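Local coordinates for particle-associated lyase (Acinetobacter bacteriophage AP22, PDB 4Y9V) that degrades the capsular polysaccharide of Acinetobacter baumannii as a tailspike lyase, probably working as a homotrimer on the phage particle, at the interface of chains A and B. Sequence-based numbering; all coordinates share one arbitrary frame. Chains: chain A/B, Particle-associated lyase.

Contact 1: the interface of chains A and B. Residues chain A 460, 493-495, 522-523, 548; chain B 456, 490, 492, 520, 623.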
# COMPACT_ATOMS: atom_id res chain seq x y z
N GLY A 460 -7.50 -2.36 -15.21
CA GLY A 460 -6.87 -1.47 -16.18
C GLY A 460 -5.40 -1.75 -16.39
O GLY A 460 -4.66 -0.85 -16.77
N ASP A 493 -11.02 -5.81 -17.90
CA ASP A 493 -10.53 -4.43 -17.93
C ASP A 493 -9.00 -4.49 -18.09
O ASP A 493 -8.26 -4.43 -17.13
CB ASP A 493 -10.92 -3.66 -16.70
CG ASP A 493 -10.52 -2.20 -16.73
OD1 ASP A 493 -9.99 -1.70 -17.77
OD2 ASP A 493 -10.74 -1.54 -15.66
N VAL A 494 -8.59 -4.65 -19.35
CA VAL A 494 -7.20 -4.73 -19.76
C VAL A 494 -7.03 -3.78 -20.95
O VAL A 494 -8.00 -3.49 -21.64
CB VAL A 494 -6.78 -6.17 -20.15
CG1 VAL A 494 -7.02 -7.13 -19.00
CG2 VAL A 494 -7.47 -6.65 -21.42
N VAL A 495 -5.77 -3.37 -21.18
CA VAL A 495 -5.42 -2.44 -22.24
C VAL A 495 -4.22 -2.99 -23.01
O VAL A 495 -3.13 -3.08 -22.47
CB VAL A 495 -5.13 -1.03 -21.66
CG1 VAL A 495 -4.92 -0.05 -22.81
CG2 VAL A 495 -6.20 -0.56 -20.69
N MET A 522 -14.12 -8.84 -21.49
CA MET A 522 -14.21 -7.40 -21.69
C MET A 522 -15.11 -7.03 -22.86
O MET A 522 -14.98 -7.56 -23.97
CB MET A 522 -12.79 -6.83 -21.93
CG MET A 522 -12.79 -5.30 -21.96
SD MET A 522 -11.13 -4.58 -21.88
CE MET A 522 -10.47 -5.10 -23.47
N LEU A 523 -15.97 -6.05 -22.60
CA LEU A 523 -16.83 -5.52 -23.65
C LEU A 523 -16.00 -4.75 -24.67
O LEU A 523 -14.96 -4.16 -24.39
CB LEU A 523 -17.99 -4.66 -23.10
CG LEU A 523 -19.28 -5.38 -22.54
CD1 LEU A 523 -20.40 -5.80 -23.50
CD2 LEU A 523 -18.91 -6.59 -21.65
N TYR A 548 -9.82 -7.69 -29.52
CA TYR A 548 -9.73 -8.67 -28.45
C TYR A 548 -10.66 -9.82 -28.81
O TYR A 548 -11.84 -9.62 -29.09
CB TYR A 548 -10.10 -8.07 -27.09
CG TYR A 548 -9.26 -6.86 -26.71
CD1 TYR A 548 -8.07 -6.97 -26.01
CD2 TYR A 548 -9.70 -5.58 -27.03
CE1 TYR A 548 -7.34 -5.86 -25.66
CE2 TYR A 548 -8.96 -4.46 -26.68
CZ TYR A 548 -7.77 -4.59 -26.00
OH TYR A 548 -7.01 -3.49 -25.63
N HIS B 456 -4.85 8.15 -18.31
CA HIS B 456 -5.70 7.02 -17.91
C HIS B 456 -6.30 7.38 -16.58
O HIS B 456 -5.58 7.44 -15.57
CB HIS B 456 -4.82 5.76 -17.86
CG HIS B 456 -5.55 4.46 -17.68
ND1 HIS B 456 -4.87 3.29 -17.86
CD2 HIS B 456 -6.83 4.17 -17.43
CE1 HIS B 456 -5.74 2.31 -17.68
NE2 HIS B 456 -6.95 2.79 -17.40
N ILE B 490 -7.93 7.22 -21.66
CA ILE B 490 -9.01 6.45 -21.07
C ILE B 490 -9.58 7.25 -19.90
O ILE B 490 -8.83 7.64 -19.02
CB ILE B 490 -8.49 5.08 -20.58
CG1 ILE B 490 -8.02 4.24 -21.76
CG2 ILE B 490 -9.51 4.37 -19.72
CD1 ILE B 490 -7.25 2.98 -21.34
N ASP B 492 -12.76 6.15 -17.97
CA ASP B 492 -13.77 5.09 -18.07
C ASP B 492 -14.58 4.84 -16.79
O ASP B 492 -15.59 4.13 -16.89
CB ASP B 492 -13.17 3.79 -18.57
CG ASP B 492 -12.17 3.18 -17.62
OD1 ASP B 492 -11.79 3.81 -16.66
OD2 ASP B 492 -11.76 2.00 -17.90
N ARG B 520 -11.02 5.48 -24.57
CA ARG B 520 -12.15 4.84 -23.93
C ARG B 520 -12.81 5.91 -23.10
O ARG B 520 -12.14 6.58 -22.31
CB ARG B 520 -11.76 3.65 -23.07
CG ARG B 520 -11.16 2.48 -23.75
CD ARG B 520 -10.76 1.39 -22.79
NE ARG B 520 -10.18 0.27 -23.49
CZ ARG B 520 -9.64 -0.82 -22.94
NH1 ARG B 520 -9.64 -0.92 -21.66
NH2 ARG B 520 -9.09 -1.75 -23.68
N ARG B 623 -15.13 3.13 -27.19
CA ARG B 623 -14.14 2.09 -26.90
C ARG B 623 -13.25 1.85 -28.11
O ARG B 623 -13.56 1.03 -28.97
CB ARG B 623 -14.78 0.75 -26.50
CG ARG B 623 -15.70 0.84 -25.31
CD ARG B 623 -15.04 1.10 -23.99
NE ARG B 623 -14.20 -0.03 -23.55
CZ ARG B 623 -13.80 -0.26 -22.31
NH1 ARG B 623 -13.07 -1.32 -22.02
NH2 ARG B 623 -14.15 0.56 -21.35
O HOH W 1 -9.21 1.12 -17.41
O HOH W 2 -11.22 -0.11 -19.69
O HOH W 3 -12.42 0.53 -15.46
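B:Arg520 drives its guanidinium end-on at the backbone carbonyl of A:Val494, both terminal nitrogens converging on one oxygen. NH2 lies 2.9 Å from A:Val494 O, in the carbonyl plane. NH1 is 3.0 Å from A:Val494 O but stands above that plane, 49° out of it, so the two bonds are not equivalent; the oxygen itself stays close to the guanidinium plane. The arginine chain is extended from CG to NE, which carries its tip across to chain A. Alongside, the tip passes A:Val495 CG2 in the opposite direction and meets the A:Tyr548 hydroxyl head-on, ring and guanidinium steeply inclined. A:Met522, bent at its last torsion (68°), sets CE 3.5 Å above the centre of the A:Tyr548 ring and turns its sulfur toward the edge of the B:Arg623 guanidinium. That second arginine lays NH1 3.2 Å above the B:Arg520 guanidinium plane, toward its rim; the like charges are probably eased by nearby carboxylates. A:Asp493 brings OD1 4.0 Å from B:Arg520 NH1, a long salt bridge. Its carboxylate also faces that of B:Asp492 tip to tip, with OD1 4.1 Å from B:Asp492 OD2. Three waters bridge the two acids and may soften their repulsion: one also takes B:Arg520 NH1, another B:His456 NE2 at 2.8 Å, at the edge of the imidazole ring. One face of that ring is covered by B:Ile490 CD1, whose methyl also meets A:Val495 CG2 tip to tip at 3.8 Å. The site lies toward the C-terminal end of the pectin lyase-like right-handed beta-helix, where strands 453-458 and 488-491 of chain B face strand 494-496 of chain A, and where the long strands 518-531 and 613-623 supply the arginines.

Contact 2: the interface of chains A and B. Residues chain A 568-571; chain B 538, 540, 591, 599, 603.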
# COMPACT_ATOMS: atom_id res chain seq x y z
N SER A 568 -32.42 15.52 -36.57
CA SER A 568 -33.14 14.37 -36.04
C SER A 568 -33.92 13.65 -37.14
O SER A 568 -34.72 14.27 -37.87
CB SER A 568 -34.14 14.78 -34.97
OG SER A 568 -33.48 15.28 -33.82
N TRP A 569 -33.78 12.33 -37.21
CA TRP A 569 -34.57 11.53 -38.14
C TRP A 569 -36.07 11.68 -37.85
O TRP A 569 -36.53 11.74 -36.71
CB TRP A 569 -34.24 10.05 -38.00
CG TRP A 569 -33.00 9.60 -38.70
CD1 TRP A 569 -32.26 10.30 -39.60
CD2 TRP A 569 -32.41 8.29 -38.62
NE1 TRP A 569 -31.24 9.53 -40.06
CE2 TRP A 569 -31.30 8.29 -39.50
CE3 TRP A 569 -32.71 7.12 -37.92
CZ2 TRP A 569 -30.51 7.16 -39.69
CZ3 TRP A 569 -31.91 6.01 -38.12
CH2 TRP A 569 -30.81 6.04 -39.00
N ASP A 570 -36.81 11.68 -38.97
CA ASP A 570 -38.24 11.44 -38.96
C ASP A 570 -38.52 10.38 -40.04
O ASP A 570 -37.59 9.81 -40.63
CB ASP A 570 -39.02 12.73 -39.10
CG ASP A 570 -38.72 13.47 -40.39
OD1 ASP A 570 -38.42 12.81 -41.37
OD2 ASP A 570 -38.69 14.71 -40.39
N ALA A 571 -39.80 10.11 -40.32
CA ALA A 571 -40.15 9.09 -41.31
C ALA A 571 -39.72 9.44 -42.72
O ALA A 571 -39.71 8.54 -43.56
CB ALA A 571 -41.63 8.78 -41.22
N ALA B 538 -43.28 8.46 -36.67
CA ALA B 538 -42.19 8.26 -35.72
C ALA B 538 -42.72 8.69 -34.36
O ALA B 538 -43.57 9.59 -34.28
CB ALA B 538 -40.97 9.05 -36.12
N ARG B 540 -40.71 10.09 -31.04
CA ARG B 540 -39.37 10.48 -30.68
C ARG B 540 -39.33 10.93 -29.24
O ARG B 540 -40.15 11.77 -28.84
CB ARG B 540 -38.87 11.61 -31.58
CG ARG B 540 -39.14 11.29 -33.07
CD ARG B 540 -38.38 12.23 -34.05
NE ARG B 540 -38.84 13.62 -33.91
CZ ARG B 540 -38.41 14.57 -34.74
NH1 ARG B 540 -37.56 14.27 -35.71
NH2 ARG B 540 -38.83 15.81 -34.57
N SER B 591 -32.17 8.80 -33.27
CA SER B 591 -32.51 9.80 -34.27
C SER B 591 -31.53 10.97 -34.38
O SER B 591 -31.56 11.64 -35.44
CB SER B 591 -33.95 10.31 -34.04
OG SER B 591 -34.07 11.15 -32.92
N ARG B 599 -30.94 10.83 -28.91
CA ARG B 599 -32.38 11.03 -29.08
C ARG B 599 -33.04 9.76 -29.54
O ARG B 599 -33.33 9.56 -30.75
CB ARG B 599 -32.70 12.21 -30.02
CG ARG B 599 -34.17 12.59 -29.91
CD ARG B 599 -34.53 13.74 -30.87
NE ARG B 599 -35.90 14.14 -30.60
CZ ARG B 599 -36.53 15.12 -31.26
NH1 ARG B 599 -35.97 15.72 -32.27
NH2 ARG B 599 -37.73 15.46 -30.88
N LEU B 603 -39.38 4.30 -35.26
CA LEU B 603 -39.92 4.47 -36.61
C LEU B 603 -41.00 3.39 -36.80
O LEU B 603 -40.73 2.20 -36.62
CB LEU B 603 -38.86 4.36 -37.66
CG LEU B 603 -37.73 5.40 -37.59
CD1 LEU B 603 -36.69 5.15 -38.64
CD2 LEU B 603 -38.26 6.81 -37.73
O HOH W 4 -36.34 16.52 -37.24
O HOH W 5 -37.10 15.68 -37.94
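A:Trp569 rests its CB against B:Ser591 CB, 4.0 Å away, the small apolar centre of a contact between Ig-like tailspike domains, in which a loop of chain A lies on strands of chain B. Next to it, B:Leu603 CD2 lies near the A:Asp570 carbonyl oxygen, and the B:Ala538 methyl faces the A:Ala571 backbone more loosely. The polar contacts of A:Trp569 are made by its backbone: N donates to B:Ser591 O at 2.9 Å. The hydroxyl of B:Ser591 turns back within its own chain and donates to B:Arg599 O at 2.8 Å, tying strand 586-594 to strand 597-604. B:Arg540, bent at its third torsion (-64°), brings NH1 2.9 Å from A:Trp569 O. This donor rises above the carbonyl plane, 56° out of it, although the oxygen stays close to the guanidinium plane. B:Arg599 reaches in fully extended, and its NH1 donates to A:Ser568 OG at 3.0 Å, the hydroxyl lying at the edge of the guanidinium. The two guanidiniums overlap at a tilt, B:Arg599 NH1 standing 3.6 Å above the centre of the B:Arg540 group. At the rim, water modelled at two alternative positions appears to link B:Arg540 NH1 to A:Ser568 O, and the further link from one of them to A:Asp570 OD2 is doubtful.

Contact 1 and contact 2 lie about 32 Å apart, measured between the centres of their C-alpha atoms, along the same A-B interface. They share no residue. Contact 1 brings the C-terminal part of the beta-helix together with the long strands 518-531 and 613-623 and a loop residue of the Ig-like region, and contact 2 lies wholly in that region, where chain A contributes a loop. In both, arginines of chain B take backbone carbonyls of chain A. The deposited assembly holds three copies, and the A-B interface is not an exact two-fold, as suits a trimeric tailspike; together the contacts probably hold helix and C-terminal domains in register.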